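Local coordinates for ribosomal-protein-S5-alanine N-acetyltransferase (Vibrio fischeri, PDB 3IGR) that probably transfers the acetyl group of acetyl-CoA to the N-terminal alanine of ribosomal protein uS5, at residues V84-I89 with N118-W123; W123-K126 with R132-A135. One frame throughout, in Å; residues are numbered along the deposited sequence. Where two conformers were deposited one is given.

Contact 1: V84-I89 with N118-W123; sequences VSYSNI and NVTIDW
The phenol end of Tyr86 enters between Thr120 and Ile121, on the face of helix 112-126 that lies against the central sheet of the GNAT fold. In this family the corresponding helix follows the loop that binds the pyrophosphate of acetyl-CoA. Both neighbours put an atom at the edge of the ring, near its plane: Thr120 OG1 lies on the CE2 flank, 3.5 Å from Tyr86 CE2, and Ile121 CD1 on the CE1 flank, 3.7 Å from Tyr86 CE1. The side chain of Ile121 crosses that of Tyr86 at about a right angle. Tyr86 OH comes so near Ile121 CD1 that its position is uncertain; the hydrogen bond it would donate to Thr120 OG1, 2.6 Å as modelled, is therefore doubtful in its details.

A methyl of Val84, CG1, packs against the same hydroxyl oxygen, Thr120 OG1, at 3.6 Å. With chi1 at -176° this branch swings opposite the valine backbone N, which brings it to the hydroxyl.

Strand 84-87 and helix 118-123 run at 27° to each other, with their axes 9.9 Å apart at closest approach. Phe70 of the adjacent strand 68-74 touches both Tyr86 and Thr120. Thr120 OG1 also turns back to its own helix, where it is hydrogen-bonded with the carbonyl oxygens of Ala116 and Val117, so this buried hydroxyl has backbone partners that do not depend on the tyrosine.

Contact 2: W123-K126 with R132-A135; sequences WMFK and RIMA
Arg132 NH2 forms a salt bridge with Glu156 OE1 in one of the two conformers modelled for this arginine, so that pairing may not persist; its backbone N lies 4.3 Å from Phe125 CE1. The backbone of Arg132 is also hydrogen-bonded to His95 and Gly97. No hydrogen bond crosses between 123-126 and 132-135; what joins them is hydrocarbon.

The closest approach is that of Phe125 CE1 to Ile133 CG1, at 3.5 Å. The ring meets the isoleucine branch obliquely, and Phe125 CZ stays close to the same carbon at 4.1 Å. Phe125 leaves the helix without aiming directly at the strand, yet the CE1 corner of its ring reaches Ile133. Ile133 does aim at the helix; its CG1 is anti to the carbonyl carbon (chi1 -58°), and a further bend at chi2, -72°, carries CD1 to 4.1 Å from CB of Met124, a selenomethionine. One isoleucine branch thus serves two successive helix residues, CG1 for the ring and CD1 for the start of the neighbouring side chain.

These segments are the last turn of helix 112-126 and the beginning of strand 132-137, the second half of a beta-alpha-beta crossover whose first strand, 96-103, pairs in parallel with 132-137. The fit probably depends on the complementary shapes of Phe125 and Ile133 rather than on directed bonds.

Both contacts press helix 112-126 onto the same sheet, and their centres are only 6 Å apart. Contact 1 is deeper, about 7 Å from the centre of the chain, with all its touching residues buried; contact 2 lies about 12 Å out, at the end of the helix, and is partly buried. Their chemistry follows this placement: contact 1 encloses hydroxyl groups that need polar partners, whereas contact 2 joins apolar groups, with the CB of Arg132 pointing away from the helix. They meet through Met124, whose CG is 3.8 Å from Tyr86 CE1 and whose CE is 3.7 Å from Ile89 CD1, and directly at Tyr86 CD1, 4.1 Å from Ile133 CD1, making one helix-sheet interface.

Contact 1: V84-I89 with N118-W123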
# COMPACT_ATOMS: atom_id res chain seq x y z
N VAL A 84 12.51 -13.75 -5.01
CA VAL A 84 13.01 -12.46 -4.52
C VAL A 84 14.40 -12.78 -4.02
O VAL A 84 14.55 -13.58 -3.09
CB VAL A 84 12.14 -11.83 -3.37
CG1 VAL A 84 12.66 -10.45 -2.99
CG2 VAL A 84 10.67 -11.70 -3.80
N SER A 85 15.41 -12.21 -4.67
CA SER A 85 16.79 -12.60 -4.39
C SER A 85 17.57 -11.42 -3.83
O SER A 85 17.66 -10.38 -4.48
CB SER A 85 17.46 -13.10 -5.66
OG SER A 85 18.85 -13.30 -5.43
N TYR A 86 18.13 -11.58 -2.63
CA TYR A 86 19.01 -10.56 -2.03
C TYR A 86 20.44 -11.06 -2.19
O TYR A 86 20.80 -12.13 -1.68
CB TYR A 86 18.66 -10.32 -0.56
CG TYR A 86 17.26 -9.79 -0.41
CD1 TYR A 86 17.00 -8.43 -0.47
CD2 TYR A 86 16.17 -10.67 -0.27
CE1 TYR A 86 15.71 -7.94 -0.35
CE2 TYR A 86 14.87 -10.18 -0.15
CZ TYR A 86 14.65 -8.81 -0.20
OH TYR A 86 13.39 -8.32 -0.13
N SER A 87 21.22 -10.30 -2.95
CA SER A 87 22.57 -10.68 -3.32
C SER A 87 23.50 -9.49 -3.18
O SER A 87 23.06 -8.37 -2.93
CB SER A 87 22.60 -11.15 -4.77
OG SER A 87 22.22 -10.07 -5.61
N ASN A 88 24.80 -9.74 -3.34
CA ASN A 88 25.76 -8.66 -3.31
C ASN A 88 25.69 -8.01 -1.93
O ASN A 88 25.67 -6.79 -1.80
CB ASN A 88 25.34 -7.64 -4.37
CG ASN A 88 26.42 -7.26 -5.28
OD1 ASN A 88 26.48 -7.74 -6.42
ND2 ASN A 88 27.31 -6.39 -4.81
N ILE A 89 25.58 -8.84 -0.90
CA ILE A 89 25.44 -8.31 0.44
C ILE A 89 26.81 -7.94 1.02
O ILE A 89 27.74 -8.74 0.97
CB ILE A 89 24.70 -9.31 1.34
CG1 ILE A 89 23.23 -9.42 0.88
CG2 ILE A 89 24.81 -8.91 2.81
CD1 ILE A 89 22.43 -10.46 1.66
N ASN A 118 7.94 -6.75 -0.09
CA ASN A 118 7.73 -6.00 1.15
C ASN A 118 8.06 -6.79 2.40
O ASN A 118 8.69 -6.27 3.34
CB ASN A 118 6.29 -5.52 1.27
CG ASN A 118 6.13 -4.44 2.32
OD1 ASN A 118 7.10 -3.91 2.84
ND2 ASN A 118 4.88 -4.09 2.62
N VAL A 119 7.62 -8.04 2.43
CA VAL A 119 7.73 -8.83 3.64
C VAL A 119 9.19 -9.27 3.83
O VAL A 119 9.69 -9.30 4.95
CB VAL A 119 6.71 -9.99 3.66
CG1 VAL A 119 7.14 -11.16 2.74
CG2 VAL A 119 6.45 -10.42 5.07
N THR A 120 9.87 -9.55 2.73
CA THR A 120 11.28 -9.90 2.79
C THR A 120 12.22 -8.70 3.02
O THR A 120 13.21 -8.84 3.73
CB THR A 120 11.71 -10.72 1.57
OG1 THR A 120 11.45 -9.98 0.37
CG2 THR A 120 10.96 -12.03 1.55
N ILE A 121 11.93 -7.53 2.45
CA ILE A 121 12.70 -6.32 2.76
C ILE A 121 12.61 -6.06 4.27
O ILE A 121 13.60 -5.74 4.93
CB ILE A 121 12.21 -5.05 2.01
CG1 ILE A 121 12.89 -4.89 0.67
CG2 ILE A 121 12.66 -3.79 2.70
CD1 ILE A 121 12.59 -5.89 -0.32
N ASP A 122 11.40 -6.17 4.79
CA ASP A 122 11.16 -5.95 6.20
C ASP A 122 12.03 -6.87 7.06
O ASP A 122 12.58 -6.46 8.10
CB ASP A 122 9.70 -6.24 6.49
CG ASP A 122 9.05 -5.13 7.22
OD1 ASP A 122 8.42 -4.30 6.52
OD2 ASP A 122 9.19 -5.08 8.46
N TRP A 123 12.12 -8.13 6.63
CA TRP A 123 12.97 -9.09 7.31
C TRP A 123 14.48 -8.76 7.15
O TRP A 123 15.25 -8.91 8.09
CB TRP A 123 12.63 -10.50 6.84
CG TRP A 123 13.37 -11.57 7.58
CD1 TRP A 123 13.04 -12.13 8.79
CD2 TRP A 123 14.55 -12.24 7.14
NE1 TRP A 123 13.96 -13.09 9.13
CE2 TRP A 123 14.90 -13.18 8.14
CE3 TRP A 123 15.36 -12.13 5.99
CZ2 TRP A 123 16.02 -14.01 8.03
CZ3 TRP A 123 16.47 -12.98 5.88
CH2 TRP A 123 16.79 -13.89 6.90

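Contact 2: W123-K126 with R132-A135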
# COMPACT_ATOMS: atom_id res chain seq x y z
N TRP A 123 12.12 -8.13 6.63
CA TRP A 123 12.97 -9.09 7.31
C TRP A 123 14.48 -8.76 7.15
O TRP A 123 15.25 -8.91 8.09
CB TRP A 123 12.63 -10.50 6.84
CG TRP A 123 13.37 -11.57 7.58
CD1 TRP A 123 13.04 -12.13 8.79
CD2 TRP A 123 14.55 -12.24 7.14
NE1 TRP A 123 13.96 -13.09 9.13
CE2 TRP A 123 14.90 -13.18 8.14
CE3 TRP A 123 15.36 -12.13 5.99
CZ2 TRP A 123 16.02 -14.01 8.03
CZ3 TRP A 123 16.47 -12.98 5.88
CH2 TRP A 123 16.79 -13.89 6.90
N MSE A 124 14.89 -8.31 5.97
CA MSE A 124 16.29 -7.96 5.74
C MSE A 124 16.72 -6.79 6.66
O MSE A 124 17.87 -6.73 7.12
CB MSE A 124 16.53 -7.62 4.28
CG MSE A 124 16.32 -8.81 3.32
SE MSE A 124 17.65 -10.20 3.66
CE MSE A 124 19.25 -9.25 3.19
N PHE A 125 15.78 -5.89 6.92
CA PHE A 125 16.03 -4.72 7.74
C PHE A 125 16.04 -5.10 9.23
O PHE A 125 16.98 -4.78 9.97
CB PHE A 125 14.94 -3.67 7.48
CG PHE A 125 15.19 -2.78 6.27
CD1 PHE A 125 16.35 -2.89 5.50
CD2 PHE A 125 14.27 -1.78 5.96
CE1 PHE A 125 16.57 -2.04 4.41
CE2 PHE A 125 14.48 -0.91 4.86
CZ PHE A 125 15.63 -1.05 4.09
N LYS A 126 14.98 -5.79 9.64
CA LYS A 126 14.73 -6.10 11.03
C LYS A 126 15.55 -7.29 11.53
O LYS A 126 16.18 -7.18 12.56
CB LYS A 126 13.23 -6.29 11.32
CG LYS A 126 12.45 -4.97 11.20
CD LYS A 126 10.93 -5.13 11.42
CE LYS A 126 10.24 -3.75 11.33
NZ LYS A 126 8.83 -3.81 10.85
N ARG A 132 20.60 -0.63 3.92
CA ARG A 132 20.25 -0.16 2.56
C ARG A 132 19.94 -1.35 1.66
O ARG A 132 20.69 -2.34 1.67
CB ARG A 132 21.43 0.64 1.97
CG ARG A 132 21.36 0.96 0.46
CD ARG A 132 22.74 1.42 -0.06
NE ARG A 132 22.76 1.68 -1.50
CZ ARG A 132 22.32 2.80 -2.06
NH1 ARG A 132 21.82 3.78 -1.31
NH2 ARG A 132 22.37 2.95 -3.38
N ILE A 133 18.86 -1.27 0.89
CA ILE A 133 18.54 -2.26 -0.14
C ILE A 133 18.46 -1.48 -1.44
O ILE A 133 17.74 -0.46 -1.51
CB ILE A 133 17.19 -3.03 0.09
CG1 ILE A 133 17.13 -3.77 1.43
CG2 ILE A 133 16.92 -4.03 -1.02
CD1 ILE A 133 18.00 -4.97 1.53
N MSE A 134 19.20 -1.92 -2.44
CA MSE A 134 19.28 -1.33 -3.74
C MSE A 134 18.47 -2.13 -4.77
O MSE A 134 18.47 -3.30 -4.76
CB MSE A 134 20.73 -1.27 -4.21
CG MSE A 134 21.60 -0.18 -3.60
SE MSE A 134 23.57 -0.30 -3.83
CE MSE A 134 23.82 -2.16 -3.74
N ALA A 135 17.80 -1.44 -5.66
CA ALA A 135 17.07 -2.04 -6.77
C ALA A 135 17.27 -1.14 -7.97
O ALA A 135 17.38 0.09 -7.82
CB ALA A 135 15.57 -2.16 -6.46